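Local coordinates for activator of Hsp90 ATPase homologue 1/2-like C-terminal domain-containing protein (Mycobacterium smegmatis, PDB 3UID) that probably acts as a type II toxin, related to a mycobacterial toxin of the hypoxic response, with an AHA1-like SRPBCC fold and an uncertain biochemical role, at residues T4-T16 and A131-I145. Sequence-based numbering, arbitrary orientation.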
loop_
_atom_site.group_PDB
_atom_site.type_symbol
_atom_site.label_atom_id
_atom_site.label_comp_id
_atom_site.label_asym_id
_atom_site.label_seq_id
_atom_site.Cartn_x
_atom_site.Cartn_y
_atom_site.Cartn_z
ATOM N N THR A 4 3.363 -10.357 -9.118
ATOM C CA THR A 4 3.036 -11.600 -9.812
ATOM C C THR A 4 1.657 -11.602 -10.482
ATOM O O THR A 4 1.414 -12.414 -11.390
ATOM C CB THR A 4 3.160 -12.835 -8.892
ATOM O OG1 THR A 4 2.246 -12.716 -7.796
ATOM C CG2 THR A 4 4.586 -12.971 -8.354
ATOM N N ASP A 5 0.762 -10.706 -10.042
ATOM C CA ASP A 5 -0.561 -10.590 -10.654
ATOM C C ASP A 5 -1.200 -9.263 -10.304
ATOM O O ASP A 5 -1.013 -8.751 -9.210
ATOM C CB ASP A 5 -1.488 -11.711 -10.184
ATOM C CG ASP A 5 -2.741 -11.834 -11.041
ATOM O OD1 ASP A 5 -2.644 -12.333 -12.177
ATOM O OD2 ASP A 5 -3.821 -11.438 -10.578
ATOM N N VAL A 6 -1.954 -8.728 -11.256
ATOM C CA VAL A 6 -2.810 -7.582 -11.039
ATOM C C VAL A 6 -4.174 -7.943 -11.603
ATOM O O VAL A 6 -4.275 -8.376 -12.752
ATOM C CB VAL A 6 -2.267 -6.355 -11.784
ATOM C CG1 VAL A 6 -3.256 -5.194 -11.687
ATOM C CG2 VAL A 6 -0.899 -5.970 -11.222
ATOM N N LYS A 7 -5.221 -7.792 -10.794
ATOM C CA LYS A 7 -6.570 -8.069 -11.272
ATOM C C LYS A 7 -7.602 -7.044 -10.835
ATOM O O LYS A 7 -7.800 -6.809 -9.642
ATOM C CB LYS A 7 -7.049 -9.469 -10.863
ATOM C CG LYS A 7 -8.349 -9.828 -11.560
ATOM C CD LYS A 7 -8.867 -11.206 -11.215
ATOM C CE LYS A 7 -10.276 -11.379 -11.788
ATOM N NZ LYS A 7 -10.865 -12.715 -11.506
ATOM N N HIS A 8 -8.247 -6.439 -11.822
ATOM C CA HIS A 8 -9.425 -5.608 -11.592
ATOM C C HIS A 8 -10.640 -6.486 -11.786
ATOM O O HIS A 8 -10.948 -6.888 -12.907
ATOM C CB HIS A 8 -9.456 -4.446 -12.589
ATOM C CG HIS A 8 -10.708 -3.620 -12.529
ATOM N ND1 HIS A 8 -11.025 -2.694 -13.501
ATOM C CD2 HIS A 8 -11.721 -3.582 -11.630
ATOM C CE1 HIS A 8 -12.178 -2.121 -13.202
ATOM N NE2 HIS A 8 -12.625 -2.646 -12.077
ATOM N N ASP A 9 -11.327 -6.774 -10.691
ATOM C CA ASP A 9 -12.520 -7.595 -10.722
ATOM C C ASP A 9 -13.744 -6.680 -10.844
ATOM O O ASP A 9 -14.109 -5.985 -9.893
ATOM C CB ASP A 9 -12.565 -8.465 -9.456
ATOM C CG ASP A 9 -13.654 -9.520 -9.498
ATOM O OD1 ASP A 9 -14.718 -9.267 -10.089
ATOM O OD2 ASP A 9 -13.442 -10.603 -8.904
ATOM N N LEU A 10 -14.357 -6.668 -12.027
ATOM C CA LEU A 10 -15.479 -5.778 -12.301
ATOM C C LEU A 10 -16.685 -6.134 -11.438
ATOM O O LEU A 10 -17.446 -5.262 -11.024
ATOM C CB LEU A 10 -15.869 -5.847 -13.784
ATOM C CG LEU A 10 -14.727 -5.849 -14.801
ATOM C CD1 LEU A 10 -15.264 -6.009 -16.231
ATOM C CD2 LEU A 10 -13.887 -4.585 -14.676
ATOM N N ASP A 11 -16.857 -7.426 -11.174
ATOM C CA ASP A 11 -17.992 -7.905 -10.407
ATOM C C ASP A 11 -17.966 -7.494 -8.937
ATOM O O ASP A 11 -19.015 -7.366 -8.310
ATOM C CB ASP A 11 -18.085 -9.429 -10.525
ATOM C CG ASP A 11 -18.323 -9.886 -11.950
ATOM O OD1 ASP A 11 -19.289 -9.395 -12.579
ATOM O OD2 ASP A 11 -17.540 -10.725 -12.447
ATOM N N THR A 12 -16.774 -7.281 -8.382
ATOM C CA THR A 12 -16.658 -6.997 -6.954
ATOM C C THR A 12 -16.138 -5.586 -6.655
ATOM O O THR A 12 -15.975 -5.208 -5.488
ATOM C CB THR A 12 -15.735 -8.017 -6.257
ATOM O OG1 THR A 12 -14.519 -8.140 -6.996
ATOM C CG2 THR A 12 -16.402 -9.386 -6.207
ATOM N N LEU A 13 -15.859 -4.832 -7.710
ATOM C CA LEU A 13 -15.260 -3.509 -7.570
ATOM C C LEU A 13 -13.963 -3.592 -6.771
ATOM O O LEU A 13 -13.688 -2.744 -5.921
ATOM C CB LEU A 13 -16.231 -2.539 -6.897
ATOM C CG LEU A 13 -17.578 -2.366 -7.596
ATOM C CD1 LEU A 13 -18.461 -1.417 -6.801
ATOM C CD2 LEU A 13 -17.384 -1.878 -9.026
ATOM N N THR A 14 -13.160 -4.609 -7.062
ATOM C CA THR A 14 -11.887 -4.779 -6.370
ATOM C C THR A 14 -10.695 -4.651 -7.299
ATOM O O THR A 14 -10.766 -5.008 -8.478
ATOM C CB THR A 14 -11.781 -6.130 -5.624
ATOM O OG1 THR A 14 -12.018 -7.218 -6.527
ATOM C CG2 THR A 14 -12.791 -6.187 -4.482
ATOM N N LEU A 15 -9.614 -4.108 -6.754
ATOM C CA LEU A 15 -8.306 -4.169 -7.399
ATOM C C LEU A 15 -7.367 -4.951 -6.494
ATOM O O LEU A 15 -7.110 -4.553 -5.360
ATOM C CB LEU A 15 -7.752 -2.765 -7.659
ATOM C CG LEU A 15 -6.303 -2.727 -8.142
ATOM C CD1 LEU A 15 -6.168 -3.371 -9.514
ATOM C CD2 LEU A 15 -5.794 -1.298 -8.181
ATOM N N THR A 16 -6.898 -6.093 -6.987
ATOM C CA THR A 16 -6.041 -6.974 -6.208
ATOM C C THR A 16 -4.671 -7.063 -6.852
ATOM O O THR A 16 -4.550 -7.350 -8.047
ATOM C CB THR A 16 -6.665 -8.376 -6.081
ATOM O OG1 THR A 16 -7.933 -8.266 -5.421
ATOM C CG2 THR A 16 -5.775 -9.274 -5.258
ATOM N N ALA A 131 -16.102 1.939 -3.768
ATOM C CA ALA A 131 -17.529 2.224 -3.582
ATOM C C ALA A 131 -18.331 2.097 -4.865
ATOM O O ALA A 131 -19.529 1.821 -4.834
ATOM C CB ALA A 131 -17.720 3.604 -2.998
ATOM N N SER A 132 -17.662 2.311 -5.991
ATOM C CA SER A 132 -18.316 2.295 -7.292
ATOM C C SER A 132 -17.320 2.105 -8.425
ATOM O O SER A 132 -16.112 2.318 -8.263
ATOM C CB SER A 132 -19.077 3.601 -7.528
ATOM O OG SER A 132 -18.178 4.690 -7.660
ATOM N N ALA A 133 -17.838 1.718 -9.583
ATOM C CA ALA A 133 -16.996 1.553 -10.758
ATOM C C ALA A 133 -16.332 2.880 -11.116
ATOM O O ALA A 133 -15.160 2.915 -11.490
ATOM C CB ALA A 133 -17.822 1.037 -11.920
ATOM N N GLU A 134 -17.086 3.969 -10.992
ATOM C CA GLU A 134 -16.560 5.297 -11.297
ATOM C C GLU A 134 -15.396 5.682 -10.377
ATOM O O GLU A 134 -14.376 6.202 -10.838
ATOM C CB GLU A 134 -17.666 6.359 -11.234
ATOM C CG GLU A 134 -18.937 5.920 -10.504
ATOM C CD GLU A 134 -19.858 5.066 -11.368
ATOM O OE1 GLU A 134 -19.999 3.863 -11.080
ATOM O OE2 GLU A 134 -20.456 5.601 -12.326
ATOM N N ALA A 135 -15.555 5.435 -9.081
ATOM C CA ALA A 135 -14.492 5.724 -8.130
ATOM C C ALA A 135 -13.237 4.919 -8.466
ATOM O O ALA A 135 -12.130 5.456 -8.533
ATOM C CB ALA A 135 -14.945 5.422 -6.716
ATOM N N LEU A 136 -13.410 3.620 -8.678
ATOM C CA LEU A 136 -12.280 2.755 -8.981
ATOM C C LEU A 136 -11.581 3.223 -10.259
ATOM O O LEU A 136 -10.355 3.280 -10.320
ATOM C CB LEU A 136 -12.750 1.303 -9.117
ATOM C CG LEU A 136 -11.672 0.249 -9.400
ATOM C CD1 LEU A 136 -10.407 0.561 -8.613
ATOM C CD2 LEU A 136 -12.198 -1.132 -9.040
ATOM N N GLN A 137 -12.360 3.563 -11.279
ATOM C CA GLN A 137 -11.777 4.000 -12.539
ATOM C C GLN A 137 -10.934 5.252 -12.330
ATOM O O GLN A 137 -9.855 5.377 -12.900
ATOM C CB GLN A 137 -12.866 4.265 -13.582
ATOM C CG GLN A 137 -12.310 4.544 -14.967
ATOM C CD GLN A 137 -11.366 3.456 -15.429
ATOM O OE1 GLN A 137 -11.737 2.284 -15.501
ATOM N NE2 GLN A 137 -10.129 3.834 -15.726
ATOM N N GLN A 138 -11.420 6.170 -11.505
ATOM C CA GLN A 138 -10.703 7.421 -11.292
ATOM C C GLN A 138 -9.373 7.178 -10.575
ATOM O O GLN A 138 -8.370 7.822 -10.878
ATOM C CB GLN A 138 -11.558 8.427 -10.522
ATOM C CG GLN A 138 -10.923 9.812 -10.454
ATOM C CD GLN A 138 -11.795 10.828 -9.747
ATOM O OE1 GLN A 138 -13.019 10.709 -9.727
ATOM N NE2 GLN A 138 -11.164 11.838 -9.153
ATOM N N VAL A 139 -9.370 6.241 -9.632
ATOM C CA VAL A 139 -8.154 5.900 -8.915
ATOM C C VAL A 139 -7.172 5.155 -9.829
ATOM O O VAL A 139 -5.961 5.380 -9.758
ATOM C CB VAL A 139 -8.474 5.087 -7.642
ATOM C CG1 VAL A 139 -7.208 4.572 -6.998
ATOM C CG2 VAL A 139 -9.268 5.956 -6.671
ATOM N N LEU A 140 -7.689 4.290 -10.703
ATOM C CA LEU A 140 -6.829 3.636 -11.694
ATOM C C LEU A 140 -6.161 4.681 -12.585
ATOM O O LEU A 140 -4.990 4.559 -12.941
ATOM C CB LEU A 140 -7.612 2.627 -12.544
ATOM C CG LEU A 140 -8.003 1.301 -11.887
ATOM C CD1 LEU A 140 -9.092 0.598 -12.699
ATOM C CD2 LEU A 140 -6.805 0.381 -11.686
ATOM N N ASP A 141 -6.901 5.727 -12.927
ATOM C CA ASP A 141 -6.376 6.742 -13.826
ATOM C C ASP A 141 -5.303 7.609 -13.170
ATOM O O ASP A 141 -4.481 8.221 -13.861
ATOM C CB ASP A 141 -7.513 7.602 -14.373
ATOM C CG ASP A 141 -8.339 6.878 -15.426
ATOM O OD1 ASP A 141 -7.914 5.795 -15.885
ATOM O OD2 ASP A 141 -9.411 7.400 -15.805
ATOM N N MET A 142 -5.311 7.654 -11.843
ATOM C CA MET A 142 -4.327 8.407 -11.068
ATOM C C MET A 142 -2.988 7.687 -10.967
ATOM O O MET A 142 -2.008 8.245 -10.474
ATOM C CB MET A 142 -4.855 8.693 -9.658
ATOM C CG MET A 142 -5.956 9.745 -9.606
ATOM S SD MET A 142 -6.782 9.751 -8.005
ATOM C CE MET A 142 -5.377 9.559 -6.912
ATOM N N GLY A 143 -2.958 6.434 -11.404
ATOM C CA GLY A 143 -1.728 5.665 -11.414
ATOM C C GLY A 143 -1.517 4.759 -10.217
ATOM O O GLY A 143 -0.373 4.414 -9.911
ATOM N N VAL A 144 -2.597 4.370 -9.541
ATOM C CA VAL A 144 -2.491 3.543 -8.343
ATOM C C VAL A 144 -1.623 2.293 -8.555
ATOM O O VAL A 144 -0.824 1.930 -7.689
ATOM C CB VAL A 144 -3.888 3.134 -7.789
ATOM C CG1 VAL A 144 -4.565 2.125 -8.703
ATOM C CG2 VAL A 144 -3.758 2.559 -6.391
ATOM N N ILE A 145 -1.764 1.638 -9.709
ATOM C CA ILE A 145 -1.027 0.391 -9.920
ATOM C C ILE A 145 0.486 0.635 -10.048
ATOM O O ILE A 145 1.290 -0.152 -9.539
ATOM C CB ILE A 145 -1.545 -0.410 -11.137
ATOM C CG1 ILE A 145 -3.024 -0.771 -10.956
ATOM C CG2 ILE A 145 -0.681 -1.669 -11.339
ATOM C CD1 ILE A 145 -3.688 -1.298 -12.225
#
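Leu13 reaches the start of 131-145 with both methyls: CD1 lies 3.7 Å from Ser132 CA, and CD2 meets the backbone N and the CB of Ala133. Ser132 caps the first turn of the helix that begins here, its OG accepting from Ala135 N at 3.1 Å and a nearly straight 163°. One turn on, Leu136 packs on the hairpin, meeting His8 of one strand, Leu15 of the other and Leu13 between them. Its CD2 is 3.4 Å from His8 NE2, and the same methyl lies 3.8 Å from Leu13 C; its CD1 faces Leu15 CB. With CG of His8 anti to the backbone N (chi1 174°), the imidazole is carried toward Leu136 and Leu140, whose methyls both meet it obliquely; Leu10 CD2 lies over one face, offset toward the rim. Leu140 divides its branches, CD1 going to His8 ND1 at 3.9 Å and CD2 to Leu15 CD2. Past Gly143, whose positive phi closes a Schellman motif, Val144 CG1 meets Leu15 CD2 tip to tip at 3.7 Å. Ile145 extends the row, with CG1 beside Leu15 CD2 and CD1 4.0 Å from Val6 CG1. The contact is thus mainly apolar; the short segments 14-16 and 133-141 have axes 10.0 Å apart and N-to-C directions 36° from each other. Helix 133-141, lying on the hairpin and leading into the long C-terminal helix 144-158, is consistent with the helix-grip fold of the SRPBCC (Bet v 1-like) superfamily.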